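Local coordinates for tRNA(Ile2) 2-agmatinylcytidine synthetase TiaS (PDB 6AGG), which catalyses the ATP-dependent attachment of agmatine to the wobble cytidine (C34) of an isoleucine tRNA, changing the codon it reads from AUG to AUA, at residues 157-162 against 215-220; 391-396 against 406-411; 259-264 against 291-296; 274-279 against 313-318. All coordinates share one frame; numbering follows the deposited sequence.

Interaction 1. Residues 157-162 against 215-220; sequences TLELIA and GIRGES. With AG2 (agmatine), chain D.
With CG anti to the backbone N (chi1 -158°) and the chain extended beyond it, E159 runs across to R217, whose own chain bends at chi2, and the two side chains meet above an antiparallel pair of strands. These are 157-163 and 212-218, the latter an outermost strand of the eight-stranded mixed sheet shared by the TCKD and FLD parts of the chain, and the contact shows how a sheet edge can double as a ligand site. Four backbone bonds zip the strands: L158 and G218 exchange two, as do L160 and I216, where the bond from I216 N to L160 O is 2.8 Å. E159 and R217 form the non-hydrogen-bonded pair between them. E159 OE1 and R217 NE make a salt bridge of 3.4 Å, the carboxylate and guanidinium planes 34° apart, and E159 OE2 lies over one face of the guanidinium; R217 NH2 has a second partner in H403 ND1. On the face of the sheet that carries L158, L160 and I216, the three side chains pack against L224 of helix 221-230. Agmatine settles on the other face, beside E159 and R217. Its NH1 donates to G215 O at 2.9 Å, while NH2 reaches the same oxygen weakly and D193 O takes a further bond from the ligand. A second, weak bond joins agmatine NH1 to E159 OE2 at 3.2 Å.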
loop_
_atom_site.group_PDB
_atom_site.type_symbol
_atom_site.label_atom_id
_atom_site.label_comp_id
_atom_site.label_asym_id
_atom_site.label_seq_id
_atom_site.Cartn_x
_atom_site.Cartn_y
_atom_site.Cartn_z
ATOM N N THR A 157 -11.430 1.822 -4.486
ATOM C CA THR A 157 -11.951 2.038 -3.139
ATOM C C THR A 157 -12.194 3.525 -2.912
ATOM O O THR A 157 -11.824 4.372 -3.735
ATOM C CB THR A 157 -11.012 1.474 -2.053
ATOM O OG1 THR A 157 -9.682 1.959 -2.283
ATOM C CG2 THR A 157 -11.012 -0.074 -2.090
ATOM N N LEU A 158 -12.825 3.851 -1.797
ATOM C CA LEU A 158 -13.151 5.237 -1.547
ATOM C C LEU A 158 -12.373 5.772 -0.352
ATOM O O LEU A 158 -12.065 5.027 0.583
ATOM C CB LEU A 158 -14.659 5.393 -1.358
ATOM C CG LEU A 158 -15.492 4.852 -2.520
ATOM C CD1 LEU A 158 -16.965 5.050 -2.275
ATOM C CD2 LEU A 158 -15.097 5.501 -3.825
ATOM N N GLU A 159 -12.020 7.054 -0.411
ATOM C CA GLU A 159 -11.485 7.727 0.765
ATOM C C GLU A 159 -12.184 9.059 0.987
ATOM O O GLU A 159 -12.280 9.901 0.090
ATOM C CB GLU A 159 -9.969 7.895 0.704
ATOM C CG GLU A 159 -9.342 8.098 2.080
ATOM C CD GLU A 159 -7.824 8.047 2.055
ATOM O OE1 GLU A 159 -7.263 7.781 0.973
ATOM O OE2 GLU A 159 -7.197 8.266 3.118
ATOM N N LEU A 160 -12.710 9.213 2.190
ATOM C CA LEU A 160 -13.314 10.451 2.594
ATOM C C LEU A 160 -12.196 11.263 3.243
ATOM O O LEU A 160 -11.766 10.970 4.360
ATOM C CB LEU A 160 -14.483 10.173 3.546
ATOM C CG LEU A 160 -15.256 11.357 4.128
ATOM C CD1 LEU A 160 -16.750 11.076 4.162
ATOM C CD2 LEU A 160 -14.738 11.682 5.523
ATOM N N ILE A 161 -11.686 12.246 2.505
ATOM C CA ILE A 161 -10.645 13.126 3.016
ATOM C C ILE A 161 -11.281 14.321 3.708
ATOM O O ILE A 161 -11.975 15.114 3.070
ATOM C CB ILE A 161 -9.735 13.680 1.897
ATOM C CG1 ILE A 161 -9.209 12.551 0.991
ATOM C CG2 ILE A 161 -8.598 14.494 2.511
ATOM C CD1 ILE A 161 -7.861 11.965 1.421
ATOM N N ALA A 162 -11.054 14.442 5.011
ATOM C CA ALA A 162 -11.456 15.636 5.730
ATOM C C ALA A 162 -10.304 16.662 5.749
ATOM O O ALA A 162 -9.125 16.295 5.747
ATOM C CB ALA A 162 -11.899 15.283 7.134
ATOM N N GLY A 215 -8.156 11.034 6.561
ATOM C CA GLY A 215 -8.592 10.386 5.338
ATOM C C GLY A 215 -9.092 9.002 5.694
ATOM O O GLY A 215 -8.326 8.151 6.159
ATOM N N ILE A 216 -10.383 8.774 5.498
ATOM C CA ILE A 216 -10.992 7.502 5.886
ATOM C C ILE A 216 -11.298 6.618 4.680
ATOM O O ILE A 216 -12.038 7.019 3.783
ATOM C CB ILE A 216 -12.276 7.730 6.704
ATOM C CG1 ILE A 216 -11.931 8.183 8.123
ATOM C CG2 ILE A 216 -13.109 6.462 6.772
ATOM C CD1 ILE A 216 -13.062 8.918 8.815
ATOM N N ARG A 217 -10.727 5.414 4.670
ATOM C CA ARG A 217 -10.928 4.463 3.568
ATOM C C ARG A 217 -12.101 3.494 3.784
ATOM O O ARG A 217 -12.318 2.987 4.887
ATOM C CB ARG A 217 -9.643 3.692 3.287
ATOM C CG ARG A 217 -8.636 4.464 2.457
ATOM C CD ARG A 217 -7.239 4.274 3.014
ATOM N NE ARG A 217 -6.212 4.699 2.073
ATOM C CZ ARG A 217 -4.912 4.664 2.326
ATOM N NH1 ARG A 217 -4.472 4.237 3.497
ATOM N NH2 ARG A 217 -4.051 5.067 1.408
ATOM N N GLY A 218 -12.846 3.234 2.712
ATOM C CA GLY A 218 -14.088 2.488 2.800
ATOM C C GLY A 218 -14.596 1.978 1.463
ATOM O O GLY A 218 -13.867 1.964 0.472
ATOM N N GLU A 219 -15.863 1.570 1.437
ATOM C CA GLU A 219 -16.412 0.836 0.296
ATOM C C GLU A 219 -17.592 1.536 -0.367
ATOM O O GLU A 219 -17.745 1.492 -1.587
ATOM C CB GLU A 219 -16.844 -0.572 0.723
ATOM C CG GLU A 219 -15.766 -1.381 1.422
ATOM C CD GLU A 219 -14.696 -1.874 0.472
ATOM O OE1 GLU A 219 -14.693 -1.437 -0.699
ATOM O OE2 GLU A 219 -13.863 -2.705 0.895
ATOM N N SER A 220 -18.437 2.161 0.442
ATOM C CA SER A 220 -19.604 2.851 -0.079
ATOM C C SER A 220 -19.595 4.299 0.375
ATOM O O SER A 220 -18.884 4.663 1.309
ATOM C CB SER A 220 -20.886 2.191 0.433
ATOM O OG SER A 220 -21.295 2.792 1.653
HETATM N N AG2 D . 1.192 4.574 7.388
HETATM C CA AG2 D . -0.131 4.003 7.367
HETATM C CB AG2 D . -1.219 4.815 6.749
HETATM C CG AG2 D . -2.540 4.174 6.485
HETATM C CD AG2 D . -3.693 5.068 6.159
HETATM N NE AG2 D . -4.991 4.750 6.669
HETATM C CZ AG2 D . -6.115 5.584 6.347
HETATM N NH1 AG2 D . -5.967 6.641 5.588
HETATM N NH2 AG2 D . -7.291 5.281 6.819
#

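Interaction 2. Residues 391-396 against 406-411; sequences PGFYEV and KPLIRM
E395 and L408 reach for each other from opposite directions. In E395, CG is set between the backbone N and the carbonyl carbon (chi1 59°), and beyond it the chain is fully extended, which carries the carboxylate past the leucine branch to the backbone behind it. There OE2 accepts from L408 N at 2.8 Å in a nearly straight bond, the N-H...O angle being 165°. The amide meets the oxygen from above the carboxylate plane, 47° out of it. The same oxygen also rests against the preceding proline, near P407 CA. The aliphatic part of the glutamate is used as well: its CG lies 3.5 Å from L408 CD1, alongside the leucine fork. Such a pairing illustrates how a carboxylate can fasten a loop to a strand, for E395 stands on strand 392-395, while L408 begins the short 3-10 segment 408-410 in the loop that follows. Strand 392-395 pairs antiparallel with strand 335-338 of the mixed sheet of the OB-fold part, and so ties the C-terminal tail to it. R401 NH2 offers E395 OE2 a further, long and weak ion pair. The other branch of the leucine turns toward F393, with CD2 3.5 Å from F393 CB and obliquely placed to the phenyl ring. L408 holds its CG anti to the carbonyl carbon, and from there the fork divides its methyls between the two strand residues, CD1 to E395 and CD2 to F393. Y394, pointing away from the loop, stacks its ring with H417, and its hydroxyl bonds to Q390 O.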
loop_
_atom_site.group_PDB
_atom_site.type_symbol
_atom_site.label_atom_id
_atom_site.label_comp_id
_atom_site.label_asym_id
_atom_site.label_seq_id
_atom_site.Cartn_x
_atom_site.Cartn_y
_atom_site.Cartn_z
ATOM N N PRO A 391 -0.697 -22.809 7.178
ATOM C CA PRO A 391 -0.656 -22.327 5.796
ATOM C C PRO A 391 -1.557 -21.114 5.632
ATOM O O PRO A 391 -2.287 -20.766 6.562
ATOM C CB PRO A 391 -1.224 -23.507 5.009
ATOM C CG PRO A 391 -0.827 -24.699 5.811
ATOM C CD PRO A 391 -0.921 -24.265 7.250
ATOM N N GLY A 392 -1.512 -20.476 4.470
ATOM C CA GLY A 392 -2.416 -19.376 4.201
ATOM C C GLY A 392 -1.753 -18.017 4.142
ATOM O O GLY A 392 -0.544 -17.909 3.926
ATOM N N PHE A 393 -2.557 -16.980 4.361
ATOM C CA PHE A 393 -2.156 -15.594 4.106
ATOM C C PHE A 393 -1.891 -14.780 5.376
ATOM O O PHE A 393 -2.629 -14.873 6.357
ATOM C CB PHE A 393 -3.233 -14.894 3.269
ATOM C CG PHE A 393 -3.374 -15.435 1.875
ATOM C CD1 PHE A 393 -2.587 -14.945 0.845
ATOM C CD2 PHE A 393 -4.299 -16.424 1.588
ATOM C CE1 PHE A 393 -2.715 -15.439 -0.442
ATOM C CE2 PHE A 393 -4.430 -16.922 0.302
ATOM C CZ PHE A 393 -3.638 -16.427 -0.713
ATOM N N TYR A 394 -0.839 -13.970 5.343
ATOM C CA TYR A 394 -0.535 -13.047 6.435
ATOM C C TYR A 394 -0.126 -11.680 5.906
ATOM O O TYR A 394 0.659 -11.577 4.961
ATOM C CB TYR A 394 0.570 -13.613 7.321
ATOM C CG TYR A 394 0.228 -14.962 7.912
ATOM C CD1 TYR A 394 -0.479 -15.058 9.103
ATOM C CD2 TYR A 394 0.608 -16.142 7.278
ATOM C CE1 TYR A 394 -0.789 -16.280 9.647
ATOM C CE2 TYR A 394 0.296 -17.377 7.817
ATOM C CZ TYR A 394 -0.403 -17.439 9.002
ATOM O OH TYR A 394 -0.722 -18.655 9.559
ATOM N N GLU A 395 -0.659 -10.631 6.527
ATOM C CA GLU A 395 -0.373 -9.265 6.112
ATOM C C GLU A 395 0.267 -8.480 7.246
ATOM O O GLU A 395 0.209 -8.898 8.403
ATOM C CB GLU A 395 -1.658 -8.572 5.661
ATOM C CG GLU A 395 -2.744 -8.500 6.726
ATOM C CD GLU A 395 -3.997 -7.806 6.213
ATOM O OE1 GLU A 395 -4.977 -7.675 6.978
ATOM O OE2 GLU A 395 -3.997 -7.388 5.035
ATOM N N VAL A 396 0.886 -7.349 6.908
ATOM C CA VAL A 396 1.441 -6.457 7.916
ATOM C C VAL A 396 0.287 -5.743 8.612
ATOM O O VAL A 396 -0.841 -5.766 8.118
ATOM C CB VAL A 396 2.444 -5.429 7.308
ATOM C CG1 VAL A 396 3.494 -6.146 6.471
ATOM C CG2 VAL A 396 1.724 -4.329 6.491
ATOM N N LYS A 406 -3.134 -4.375 -1.018
ATOM C CA LYS A 406 -4.470 -4.934 -0.822
ATOM C C LYS A 406 -4.564 -5.757 0.468
ATOM O O LYS A 406 -3.853 -6.740 0.640
ATOM C CB LYS A 406 -4.905 -5.762 -2.032
ATOM C CG LYS A 406 -6.321 -6.272 -1.927
ATOM C CD LYS A 406 -6.805 -6.753 -3.262
ATOM C CE LYS A 406 -8.194 -7.330 -3.149
ATOM N NZ LYS A 406 -8.647 -7.868 -4.456
ATOM N N PRO A 407 -5.435 -5.331 1.387
ATOM C CA PRO A 407 -5.567 -5.986 2.689
ATOM C C PRO A 407 -6.410 -7.263 2.599
ATOM O O PRO A 407 -7.377 -7.327 1.822
ATOM C CB PRO A 407 -6.274 -4.925 3.538
ATOM C CG PRO A 407 -7.071 -4.142 2.563
ATOM C CD PRO A 407 -6.309 -4.149 1.265
ATOM N N LEU A 408 -6.029 -8.261 3.396
ATOM C CA LEU A 408 -6.681 -9.562 3.396
ATOM C C LEU A 408 -8.199 -9.431 3.411
ATOM O O LEU A 408 -8.898 -10.088 2.639
ATOM C CB LEU A 408 -6.224 -10.386 4.602
ATOM C CG LEU A 408 -4.732 -10.713 4.736
ATOM C CD1 LEU A 408 -4.467 -11.448 6.041
ATOM C CD2 LEU A 408 -4.226 -11.529 3.551
ATOM N N ILE A 409 -8.705 -8.573 4.291
ATOM C CA ILE A 409 -10.141 -8.456 4.493
ATOM C C ILE A 409 -10.898 -8.299 3.178
ATOM O O ILE A 409 -12.093 -8.584 3.105
ATOM C CB ILE A 409 -10.480 -7.289 5.424
ATOM C CG1 ILE A 409 -11.943 -7.371 5.861
ATOM C CG2 ILE A 409 -10.178 -5.934 4.736
ATOM C CD1 ILE A 409 -12.382 -8.734 6.321
ATOM N N ARG A 410 -10.191 -7.848 2.143
ATOM C CA ARG A 410 -10.787 -7.621 0.829
ATOM C C ARG A 410 -10.525 -8.753 -0.178
ATOM O O ARG A 410 -10.970 -8.693 -1.319
ATOM C CB ARG A 410 -10.289 -6.298 0.246
ATOM C CG ARG A 410 -10.879 -5.054 0.891
ATOM C CD ARG A 410 -10.329 -3.807 0.232
ATOM N NE ARG A 410 -10.274 -3.936 -1.224
ATOM C CZ ARG A 410 -11.306 -3.704 -2.028
ATOM N NH1 ARG A 410 -12.468 -3.356 -1.514
ATOM N NH2 ARG A 410 -11.186 -3.830 -3.339
ATOM N N MET A 411 -9.792 -9.776 0.225
ATOM C CA MET A 411 -9.534 -10.881 -0.688
ATOM C C MET A 411 -10.400 -12.076 -0.306
ATOM O O MET A 411 -10.442 -12.465 0.857
ATOM C CB MET A 411 -8.053 -11.247 -0.664
ATOM C CG MET A 411 -7.134 -10.042 -0.734
ATOM S SD MET A 411 -5.405 -10.481 -0.503
ATOM C CE MET A 411 -5.194 -11.668 -1.828
#

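Interaction 3. Residues 259-264 against 291-296; sequences HRLENY and TKFGSV
A tight turn between two strands of the OB-fold domain, the type I beta turn T291-G294, holds F293 against the loop 259-264. The phenyl ring crosses the L261 side chain at about a right angle. L261 CG stands over one face in a CH-pi contact, 4.2 Å from the ring centroid and 22° off the normal, displaced toward the rim near F293 CD2. The opposite face is taken by K292 CG, so that the ring is sandwiched between aliphatic carbons. Its edge meets a polar atom: H259 O lies in the ring plane, near F293 CD1, facing the slightly positive rim. L261 CD1 goes further to V296 CG2, at 4.2 Å. Within the turn, T291 OG1 bonds to G294 O at 2.9 Å, in the carbonyl plane and on a lone pair. G294, with its positive phi, closes the turn. The turn links strands 285-291 and 294-300, and the loop leads from strand 252-254 into strand 265-273, where L261 also touches Y267 and L269; F293 packs besides on E255 and V258.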
loop_
_atom_site.group_PDB
_atom_site.type_symbol
_atom_site.label_atom_id
_atom_site.label_comp_id
_atom_site.label_asym_id
_atom_site.label_seq_id
_atom_site.Cartn_x
_atom_site.Cartn_y
_atom_site.Cartn_z
ATOM N N HIS A 259 10.956 -11.218 -17.321
ATOM C CA HIS A 259 12.165 -12.024 -17.504
ATOM C C HIS A 259 13.127 -11.904 -16.330
ATOM O O HIS A 259 13.477 -12.901 -15.702
ATOM C CB HIS A 259 12.887 -11.626 -18.789
ATOM C CG HIS A 259 12.333 -12.275 -20.015
ATOM N ND1 HIS A 259 12.089 -11.580 -21.180
ATOM C CD2 HIS A 259 11.985 -13.560 -20.262
ATOM C CE1 HIS A 259 11.610 -12.409 -22.090
ATOM N NE2 HIS A 259 11.537 -13.617 -21.559
ATOM N N ARG A 260 13.569 -10.680 -16.053
ATOM C CA ARG A 260 14.429 -10.416 -14.906
ATOM C C ARG A 260 13.620 -9.693 -13.852
ATOM O O ARG A 260 12.486 -9.315 -14.107
ATOM C CB ARG A 260 15.646 -9.583 -15.316
ATOM C CG ARG A 260 15.318 -8.259 -15.989
ATOM C CD ARG A 260 16.496 -7.754 -16.823
ATOM N NE ARG A 260 16.726 -8.591 -18.002
ATOM C CZ ARG A 260 17.707 -9.484 -18.118
ATOM N NH1 ARG A 260 18.573 -9.661 -17.129
ATOM N NH2 ARG A 260 17.828 -10.200 -19.231
ATOM N N LEU A 261 14.186 -9.532 -12.659
ATOM C CA LEU A 261 13.576 -8.678 -11.641
ATOM C C LEU A 261 14.326 -7.371 -11.611
ATOM O O LEU A 261 15.528 -7.331 -11.898
ATOM C CB LEU A 261 13.627 -9.312 -10.254
ATOM C CG LEU A 261 12.613 -10.426 -10.017
ATOM C CD1 LEU A 261 12.598 -10.830 -8.545
ATOM C CD2 LEU A 261 11.228 -9.985 -10.480
ATOM N N GLU A 262 13.619 -6.306 -11.248
ATOM C CA GLU A 262 14.201 -4.972 -11.258
ATOM C C GLU A 262 13.898 -4.180 -9.988
ATOM O O GLU A 262 12.839 -4.327 -9.372
ATOM C CB GLU A 262 13.702 -4.203 -12.480
ATOM C CG GLU A 262 14.799 -3.667 -13.374
ATOM C CD GLU A 262 14.294 -3.353 -14.767
ATOM O OE1 GLU A 262 13.246 -3.914 -15.155
ATOM O OE2 GLU A 262 14.939 -2.548 -15.471
ATOM N N ASN A 263 14.848 -3.341 -9.602
ATOM C CA ASN A 263 14.604 -2.345 -8.571
ATOM C C ASN A 263 13.643 -1.261 -9.076
ATOM O O ASN A 263 13.695 -0.869 -10.248
ATOM C CB ASN A 263 15.920 -1.727 -8.112
ATOM C CG ASN A 263 16.583 -2.520 -7.016
ATOM O OD1 ASN A 263 15.933 -2.932 -6.056
ATOM N ND2 ASN A 263 17.877 -2.738 -7.146
ATOM N N TYR A 264 12.764 -0.803 -8.188
ATOM C CA TYR A 264 11.732 0.180 -8.519
ATOM C C TYR A 264 10.493 -0.468 -9.165
ATOM O O TYR A 264 9.769 0.152 -9.956
ATOM C CB TYR A 264 12.308 1.345 -9.342
ATOM C CG TYR A 264 13.395 2.112 -8.602
ATOM C CD1 TYR A 264 13.184 2.586 -7.310
ATOM C CD2 TYR A 264 14.644 2.331 -9.182
ATOM C CE1 TYR A 264 14.176 3.279 -6.623
ATOM C CE2 TYR A 264 15.643 3.019 -8.504
ATOM C CZ TYR A 264 15.404 3.492 -7.225
ATOM O OH TYR A 264 16.391 4.181 -6.545
ATOM N N THR A 291 13.652 -18.886 -7.026
ATOM C CA THR A 291 12.579 -18.507 -7.938
ATOM C C THR A 291 13.038 -18.670 -9.375
ATOM O O THR A 291 14.206 -18.971 -9.624
ATOM C CB THR A 291 12.170 -17.047 -7.731
ATOM O OG1 THR A 291 13.254 -16.194 -8.125
ATOM C CG2 THR A 291 11.823 -16.787 -6.263
ATOM N N LYS A 292 12.127 -18.464 -10.323
ATOM C CA LYS A 292 12.479 -18.611 -11.729
ATOM C C LYS A 292 13.581 -17.618 -12.071
ATOM O O LYS A 292 14.182 -17.683 -13.144
ATOM C CB LYS A 292 11.257 -18.415 -12.630
ATOM C CG LYS A 292 10.429 -17.189 -12.288
ATOM C CD LYS A 292 9.188 -17.045 -13.173
ATOM C CE LYS A 292 9.551 -16.867 -14.641
ATOM N NZ LYS A 292 8.399 -16.310 -15.412
ATOM N N PHE A 293 13.845 -16.714 -11.129
ATOM C CA PHE A 293 14.839 -15.659 -11.293
ATOM C C PHE A 293 16.048 -15.863 -10.377
ATOM O O PHE A 293 16.828 -14.932 -10.156
ATOM C CB PHE A 293 14.223 -14.287 -10.992
ATOM C CG PHE A 293 12.840 -14.095 -11.554
ATOM C CD1 PHE A 293 12.654 -13.809 -12.897
ATOM C CD2 PHE A 293 11.724 -14.184 -10.732
ATOM C CE1 PHE A 293 11.386 -13.631 -13.414
ATOM C CE2 PHE A 293 10.452 -14.003 -11.242
ATOM C CZ PHE A 293 10.284 -13.726 -12.586
ATOM N N GLY A 294 16.197 -17.069 -9.836
ATOM C CA GLY A 294 17.307 -17.367 -8.943
ATOM C C GLY A 294 17.072 -16.904 -7.514
ATOM O O GLY A 294 15.951 -16.551 -7.149
ATOM N N SER A 295 18.128 -16.910 -6.703
ATOM C CA SER A 295 18.009 -16.506 -5.303
ATOM C C SER A 295 17.540 -15.045 -5.164
ATOM O O SER A 295 17.960 -14.166 -5.925
ATOM C CB SER A 295 19.334 -16.730 -4.568
ATOM O OG SER A 295 19.143 -16.749 -3.162
ATOM N N VAL A 296 16.659 -14.794 -4.199
ATOM C CA VAL A 296 16.080 -13.462 -4.022
ATOM C C VAL A 296 15.861 -13.080 -2.554
ATOM O O VAL A 296 15.256 -13.828 -1.785
ATOM C CB VAL A 296 14.753 -13.321 -4.788
ATOM C CG1 VAL A 296 14.093 -11.990 -4.456
ATOM C CG2 VAL A 296 14.987 -13.443 -6.281
#

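Interaction 4. Residues 274-279 against 313-318; sequences TLEPYD and LLRKGD
Two loops run side by side here, T274 CA lying 5.3 Å from K316 CA and E276 CA 5.9 Å from R315 CA, with the second loop folded into a type II beta turn from R315 to D318. G317 takes the third position of that turn at a positive phi that suits glycine. E276 reaches across to R315 and K316. Its chain is extended beyond CG and crosses R315 at a slant, which brings OE2 near R315 CG and into a weak hydrogen bond with the next amide, K316 N, at 3.4 Å. OE2 sits at the edge of the guanidinium, 4.1 Å from R315 NE, too far for a salt bridge, and the two flat groups are turned 82° apart. K316, its CG anti to the backbone N (chi1 -173°) and its chain fully extended, passes T274 O with CG at 3.4 Å. P277 fills the other end, its CD 4.0 Å from L314 CB. Within 313-318, R315 N donates to D318 OD2 at 2.7 Å, while D318 OD1 forms a salt bridge with R387 NH2. As an example of loops meeting at the end of a barrel, this surface contact belongs to the OB-fold domain: it joins the connection after strand 265-273 to the one that leads from helix 307-312 into strand 319-327.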
loop_
_atom_site.group_PDB
_atom_site.type_symbol
_atom_site.label_atom_id
_atom_site.label_comp_id
_atom_site.label_asym_id
_atom_site.label_seq_id
_atom_site.Cartn_x
_atom_site.Cartn_y
_atom_site.Cartn_z
ATOM N N THR A 274 15.593 -20.534 0.783
ATOM C CA THR A 274 16.972 -21.008 0.767
ATOM C C THR A 274 17.616 -20.693 2.104
ATOM O O THR A 274 17.743 -21.563 2.969
ATOM C CB THR A 274 17.812 -20.354 -0.342
ATOM O OG1 THR A 274 16.957 -19.688 -1.277
ATOM C CG2 THR A 274 18.639 -21.412 -1.069
ATOM N N LEU A 275 18.027 -19.439 2.261
ATOM C CA LEU A 275 18.541 -18.958 3.534
ATOM C C LEU A 275 17.392 -18.880 4.533
ATOM O O LEU A 275 16.242 -18.688 4.148
ATOM C CB LEU A 275 19.190 -17.581 3.362
ATOM C CG LEU A 275 20.682 -17.509 3.012
ATOM C CD1 LEU A 275 21.310 -18.894 2.856
ATOM C CD2 LEU A 275 20.919 -16.650 1.770
ATOM N N GLU A 276 17.699 -19.040 5.816
ATOM C CA GLU A 276 16.682 -18.882 6.851
ATOM C C GLU A 276 16.670 -17.454 7.408
ATOM O O GLU A 276 17.642 -16.708 7.255
ATOM C CB GLU A 276 16.859 -19.925 7.960
ATOM C CG GLU A 276 16.031 -21.188 7.738
ATOM C CD GLU A 276 16.297 -22.276 8.772
ATOM O OE1 GLU A 276 17.368 -22.252 9.423
ATOM O OE2 GLU A 276 15.428 -23.162 8.928
ATOM N N PRO A 277 15.557 -17.063 8.046
ATOM C CA PRO A 277 15.428 -15.689 8.538
ATOM C C PRO A 277 16.507 -15.333 9.558
ATOM O O PRO A 277 16.777 -16.118 10.467
ATOM C CB PRO A 277 14.037 -15.675 9.184
ATOM C CG PRO A 277 13.748 -17.105 9.497
ATOM C CD PRO A 277 14.385 -17.886 8.389
ATOM N N TYR A 278 17.121 -14.165 9.387
ATOM C CA TYR A 278 18.111 -13.659 10.336
ATOM C C TYR A 278 17.890 -12.176 10.659
ATOM O O TYR A 278 17.786 -11.333 9.760
ATOM C CB TYR A 278 19.538 -13.911 9.833
ATOM C CG TYR A 278 19.898 -13.241 8.522
ATOM C CD1 TYR A 278 20.826 -12.207 8.481
ATOM C CD2 TYR A 278 19.322 -13.651 7.324
ATOM C CE1 TYR A 278 21.166 -11.593 7.282
ATOM C CE2 TYR A 278 19.655 -13.047 6.121
ATOM C CZ TYR A 278 20.577 -12.019 6.104
ATOM O OH TYR A 278 20.912 -11.414 4.911
ATOM N N ASP A 279 17.822 -11.871 11.953
ATOM C CA ASP A 279 17.502 -10.521 12.421
ATOM C C ASP A 279 18.593 -9.496 12.110
ATOM O O ASP A 279 19.713 -9.855 11.753
ATOM C CB ASP A 279 17.168 -10.528 13.918
ATOM C CG ASP A 279 15.868 -11.253 14.219
ATOM O OD1 ASP A 279 15.723 -12.413 13.783
ATOM O OD2 ASP A 279 14.984 -10.658 14.872
ATOM N N LEU A 313 9.248 -17.683 11.797
ATOM C CA LEU A 313 8.865 -19.098 11.810
ATOM C C LEU A 313 9.012 -19.751 10.439
ATOM O O LEU A 313 8.168 -20.543 10.026
ATOM C CB LEU A 313 7.428 -19.271 12.312
ATOM C CG LEU A 313 7.213 -19.253 13.827
ATOM C CD1 LEU A 313 7.818 -20.492 14.486
ATOM C CD2 LEU A 313 7.781 -17.982 14.437
ATOM N N LEU A 314 10.089 -19.408 9.741
ATOM C CA LEU A 314 10.361 -19.959 8.421
ATOM C C LEU A 314 11.542 -20.923 8.471
ATOM O O LEU A 314 12.514 -20.692 9.197
ATOM C CB LEU A 314 10.635 -18.839 7.411
ATOM C CG LEU A 314 9.466 -18.332 6.554
ATOM C CD1 LEU A 314 8.274 -17.912 7.404
ATOM C CD2 LEU A 314 9.901 -17.182 5.647
ATOM N N ARG A 315 11.448 -22.001 7.698
ATOM C CA ARG A 315 12.525 -22.981 7.607
ATOM C C ARG A 315 12.774 -23.406 6.162
ATOM O O ARG A 315 11.835 -23.594 5.389
ATOM C CB ARG A 315 12.228 -24.208 8.477
ATOM C CG ARG A 315 12.801 -24.122 9.888
ATOM C CD ARG A 315 11.830 -23.486 10.867
ATOM N NE ARG A 315 12.503 -22.575 11.788
ATOM C CZ ARG A 315 11.914 -21.985 12.823
ATOM N NH1 ARG A 315 10.633 -22.222 13.082
ATOM N NH2 ARG A 315 12.605 -21.164 13.605
ATOM N N LYS A 316 14.048 -23.555 5.811
ATOM C CA LYS A 316 14.452 -23.937 4.459
ATOM C C LYS A 316 13.513 -24.975 3.835
ATOM O O LYS A 316 13.134 -25.946 4.486
ATOM C CB LYS A 316 15.892 -24.463 4.478
ATOM C CG LYS A 316 16.493 -24.733 3.106
ATOM C CD LYS A 316 17.947 -25.168 3.221
ATOM C CE LYS A 316 18.514 -25.578 1.868
ATOM N NZ LYS A 316 19.824 -26.281 1.997
ATOM N N GLY A 317 13.135 -24.760 2.577
ATOM C CA GLY A 317 12.296 -25.705 1.860
ATOM C C GLY A 317 10.846 -25.278 1.732
ATOM O O GLY A 317 10.123 -25.758 0.860
ATOM N N ASP A 318 10.425 -24.373 2.608
ATOM C CA ASP A 318 9.055 -23.866 2.623
ATOM C C ASP A 318 8.638 -23.258 1.288
ATOM O O ASP A 318 9.331 -22.382 0.754
ATOM C CB ASP A 318 8.901 -22.806 3.721
ATOM C CG ASP A 318 9.036 -23.384 5.116
ATOM O OD1 ASP A 318 8.674 -24.567 5.308
ATOM O OD2 ASP A 318 9.499 -22.652 6.019
#

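How the interactions relate
In space the four contacts run from the agmatine site to the OB-fold surface. Interaction 1 holds agmatine directly; interaction 2 has its centre 20 Å away, the side chain of P407 is about 10 Å from agmatine, and a 2.9 Å salt bridge between E219 OE2 and R410 NH1 ties the two contacts together. Interactions 3 and 4 lie on one side of the chain's centre, with centres 19 Å apart and a light touch of 4.1 Å between S295 OG and T274 OG1; both lie across the chain's centre from interaction 1. Interactions 2, 3 and 4 reach the same nine-stranded sheet, and the nearest atoms of 2 and 4 are about 8 Å apart.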